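Local coordinates for glucose-1-phosphate uridylyltransferase (Sphingomonas elodea, PDB 2UX8), which probably catalyses the formation of UDP-glucose and diphosphate from UTP and alpha-D-glucose 1-phosphate, at residues C[177-185]-C[193-201]. Residues are numbered along the deposited sequence; the frame is centred on the assembly and turned at random.
Sequences HRYGIITPG and EVKGLVEKP. With G1P (1-O-phosphono-alpha-D-glucopyranose), chain K.
I181 and V198 form a hydrogen-bonded antiparallel pair in a beta hairpin of the nucleotidyl transferase (GT-A clan) domain. I181 N bonds to V198 O at 2.7 Å, and V198 N returns to I181 O at 3.0 Å. Further along, K195 and G196 both face T183, a classic beta bulge. T183 O takes K195 N, with only a weak bond from G196 N. T183 N bonds to G196 O, and G185 N to E193 O.

Apolar contacts lie on both faces. I182 CG2, anti to its own N, meets V194 CB at 3.8 Å, the two side chains crossing at about a right angle. On the other face I181 CG1 touches the P201 ring at CG.

The open end forms part of the glucose 1-phosphate pocket. G180 N gives a nearly straight hydrogen bond to O4 of the sugar, 3.0 Å. The E199 chain folds back at its second torsion (-43°), and OE2 accepts hydrogen bonds from both O2 and O3. With an alanine here, these two hydroxyls would probably lose the carboxylate oxygen they share.

Strand 181-188 is flanked by strand 210-213, whose V212 O is also hydrogen-bonded to the sugar. Strand 191-198 runs beside strand 252-256, and L197 packs on helix 240-244.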
loop_
_atom_site.group_PDB
_atom_site.type_symbol
_atom_site.label_atom_id
_atom_site.label_comp_id
_atom_site.label_asym_id
_atom_site.label_seq_id
_atom_site.Cartn_x
_atom_site.Cartn_y
_atom_site.Cartn_z
ATOM N N HIS C 177 -0.347 -31.067 23.702
ATOM C CA HIS C 177 0.939 -30.813 23.064
ATOM C C HIS C 177 0.941 -29.569 22.173
ATOM O O HIS C 177 1.973 -29.216 21.602
ATOM C CB HIS C 177 1.346 -32.031 22.233
ATOM C CG HIS C 177 0.494 -32.238 21.021
ATOM N ND1 HIS C 177 0.844 -31.757 19.776
ATOM C CD2 HIS C 177 -0.725 -32.811 20.875
ATOM C CE1 HIS C 177 -0.123 -32.025 18.916
ATOM N NE2 HIS C 177 -1.088 -32.662 19.557
ATOM N N ARG C 178 -0.208 -28.904 22.058
ATOM C CA ARG C 178 -0.319 -27.720 21.208
ATOM C C ARG C 178 -0.294 -26.409 21.980
ATOM O O ARG C 178 -0.215 -25.334 21.384
ATOM C CB ARG C 178 -1.622 -27.751 20.411
ATOM C CG ARG C 178 -2.007 -29.092 19.833
ATOM C CD ARG C 178 -3.408 -29.010 19.240
ATOM N NE ARG C 178 -3.434 -28.174 18.046
ATOM C CZ ARG C 178 -4.515 -27.557 17.585
ATOM N NH1 ARG C 178 -5.668 -27.678 18.225
ATOM N NH2 ARG C 178 -4.439 -26.825 16.482
ATOM N N TYR C 179 -0.377 -26.483 23.301
ATOM C CA TYR C 179 -0.398 -25.266 24.095
ATOM C C TYR C 179 0.675 -25.260 25.156
ATOM O O TYR C 179 1.410 -26.230 25.326
ATOM C CB TYR C 179 -1.742 -25.112 24.813
ATOM C CG TYR C 179 -2.994 -25.284 23.969
ATOM C CD1 TYR C 179 -3.361 -26.531 23.460
ATOM C CD2 TYR C 179 -3.847 -24.205 23.736
ATOM C CE1 TYR C 179 -4.550 -26.695 22.748
ATOM C CE2 TYR C 179 -5.033 -24.360 23.027
ATOM C CZ TYR C 179 -5.380 -25.604 22.539
ATOM O OH TYR C 179 -6.564 -25.759 21.856
ATOM N N GLY C 180 0.759 -24.144 25.868
ATOM C CA GLY C 180 1.698 -24.045 26.962
ATOM C C GLY C 180 0.862 -24.610 28.088
ATOM O O GLY C 180 -0.317 -24.261 28.206
ATOM N N ILE C 181 1.430 -25.488 28.905
ATOM C CA ILE C 181 0.645 -26.078 29.978
ATOM C C ILE C 181 1.004 -25.573 31.362
ATOM O O ILE C 181 2.172 -25.358 31.677
ATOM C CB ILE C 181 0.743 -27.612 29.926
ATOM C CG1 ILE C 181 0.072 -28.110 28.644
ATOM C CG2 ILE C 181 0.070 -28.230 31.140
ATOM C CD1 ILE C 181 -1.406 -27.739 28.539
ATOM N N ILE C 182 -0.020 -25.386 32.183
ATOM C CA ILE C 182 0.155 -24.888 33.536
ATOM C C ILE C 182 0.171 -25.992 34.586
ATOM O O ILE C 182 -0.551 -26.980 34.478
ATOM C CB ILE C 182 -0.985 -23.928 33.907
ATOM C CG1 ILE C 182 -1.024 -22.758 32.923
ATOM C CG2 ILE C 182 -0.821 -23.455 35.343
ATOM C CD1 ILE C 182 -2.246 -21.867 33.068
ATOM N N THR C 183 1.015 -25.809 35.596
ATOM C CA THR C 183 1.111 -26.727 36.727
ATOM C C THR C 183 0.324 -25.944 37.781
ATOM O O THR C 183 0.836 -24.996 38.372
ATOM C CB THR C 183 2.575 -26.905 37.161
ATOM O OG1 THR C 183 3.330 -27.433 36.063
ATOM C CG2 THR C 183 2.675 -27.856 38.336
ATOM N N PRO C 184 -0.940 -26.328 38.016
ATOM C CA PRO C 184 -1.834 -25.672 38.973
ATOM C C PRO C 184 -1.544 -25.794 40.455
ATOM O O PRO C 184 -1.026 -26.806 40.923
ATOM C CB PRO C 184 -3.186 -26.270 38.627
ATOM C CG PRO C 184 -2.823 -27.681 38.350
ATOM C CD PRO C 184 -1.570 -27.550 37.485
ATOM N N GLY C 185 -1.910 -24.739 41.179
ATOM C CA GLY C 185 -1.743 -24.687 42.616
ATOM C C GLY C 185 -3.120 -24.474 43.208
ATOM O O GLY C 185 -4.086 -25.101 42.779
ATOM N N GLU C 193 -3.583 -20.652 40.958
ATOM C CA GLU C 193 -2.141 -20.440 40.987
ATOM C C GLU C 193 -1.359 -21.245 39.961
ATOM O O GLU C 193 -1.596 -22.437 39.786
ATOM C CB GLU C 193 -1.605 -20.766 42.382
ATOM C CG GLU C 193 -1.766 -19.647 43.391
ATOM C CD GLU C 193 -1.615 -20.123 44.820
ATOM O OE1 GLU C 193 -0.915 -21.134 45.047
ATOM O OE2 GLU C 193 -2.191 -19.474 45.718
ATOM N N VAL C 194 -0.424 -20.588 39.286
ATOM C CA VAL C 194 0.420 -21.261 38.305
ATOM C C VAL C 194 1.749 -21.524 39.003
ATOM O O VAL C 194 2.470 -20.592 39.359
ATOM C CB VAL C 194 0.652 -20.380 37.041
ATOM C CG1 VAL C 194 0.896 -18.970 37.453
ATOM C CG2 VAL C 194 1.851 -20.887 36.236
ATOM N N LYS C 195 2.061 -22.795 39.218
ATOM C CA LYS C 195 3.301 -23.167 39.886
ATOM C C LYS C 195 4.377 -23.505 38.868
ATOM O O LYS C 195 5.553 -23.608 39.204
ATOM C CB LYS C 195 3.054 -24.361 40.821
ATOM C CG LYS C 195 2.254 -24.008 42.078
ATOM C CD LYS C 195 1.946 -25.241 42.911
ATOM C CE LYS C 195 1.228 -24.882 44.209
ATOM N NZ LYS C 195 0.742 -26.095 44.945
ATOM N N GLY C 196 3.969 -23.671 37.618
ATOM C CA GLY C 196 4.921 -23.992 36.578
ATOM C C GLY C 196 4.243 -24.010 35.230
ATOM O O GLY C 196 3.015 -24.054 35.140
ATOM N N LEU C 197 5.047 -23.979 34.175
ATOM C CA LEU C 197 4.502 -23.987 32.835
ATOM C C LEU C 197 5.532 -24.418 31.820
ATOM O O LEU C 197 6.685 -24.004 31.877
ATOM C CB LEU C 197 3.951 -22.597 32.485
ATOM C CG LEU C 197 4.845 -21.356 32.568
ATOM C CD1 LEU C 197 3.974 -20.116 32.464
ATOM C CD2 LEU C 197 5.598 -21.327 33.878
ATOM N N VAL C 198 5.110 -25.274 30.900
ATOM C CA VAL C 198 5.986 -25.753 29.845
ATOM C C VAL C 198 5.301 -25.506 28.505
ATOM O O VAL C 198 4.099 -25.753 28.359
ATOM C CB VAL C 198 6.287 -27.253 30.008
ATOM C CG1 VAL C 198 7.136 -27.475 31.242
ATOM C CG2 VAL C 198 4.995 -28.034 30.126
ATOM N N GLU C 199 6.061 -25.000 27.539
ATOM C CA GLU C 199 5.548 -24.706 26.194
ATOM C C GLU C 199 5.313 -26.047 25.504
ATOM O O GLU C 199 6.143 -26.891 25.593
ATOM C CB GLU C 199 6.605 -23.924 25.400
ATOM C CG GLU C 199 6.118 -22.676 24.670
ATOM C CD GLU C 199 4.794 -22.861 23.968
ATOM O OE1 GLU C 199 4.619 -23.858 23.249
ATOM O OE2 GLU C 199 3.921 -21.996 24.129
ATOM N N LYS C 200 4.200 -26.261 24.826
ATOM C CA LYS C 200 3.939 -27.536 24.139
ATOM C C LYS C 200 4.676 -28.813 24.600
ATOM O O LYS C 200 5.578 -29.300 23.915
ATOM C CB LYS C 200 4.174 -27.361 22.638
ATOM C CG LYS C 200 3.300 -26.309 21.996
ATOM C CD LYS C 200 3.295 -26.438 20.486
ATOM C CE LYS C 200 2.426 -25.363 19.859
ATOM N NZ LYS C 200 2.279 -25.514 18.392
ATOM N N PRO C 201 4.276 -29.391 25.747
ATOM C CA PRO C 201 4.922 -30.610 26.250
ATOM C C PRO C 201 4.707 -31.799 25.310
ATOM O O PRO C 201 3.826 -31.762 24.453
ATOM C CB PRO C 201 4.240 -30.821 27.593
ATOM C CG PRO C 201 2.857 -30.314 27.329
ATOM C CD PRO C 201 3.122 -29.028 26.588
HETATM C C1 G1P K . 1.100 -19.361 22.071
HETATM C C2 G1P K . 1.815 -19.664 23.403
HETATM C C3 G1P K . 1.208 -20.943 24.005
HETATM C C4 G1P K . -0.274 -20.685 24.256
HETATM C C5 G1P K . -0.942 -20.352 22.903
HETATM C C6 G1P K . -2.434 -20.068 23.134
HETATM O O1 G1P K . 1.345 -20.448 21.149
HETATM O O2 G1P K . 3.205 -19.858 23.151
HETATM O O3 G1P K . 1.849 -21.240 25.238
HETATM O O4 G1P K . -0.864 -21.858 24.817
HETATM O O5 G1P K . -0.329 -19.166 22.320
HETATM O O6 G1P K . -3.079 -19.748 21.899
HETATM P P G1P K . 0.774 -20.079 19.675
HETATM O O1P G1P K . 1.386 -18.823 19.172
HETATM O O2P G1P K . 1.094 -21.288 18.674
HETATM O O3P G1P K . -0.827 -19.897 19.733
#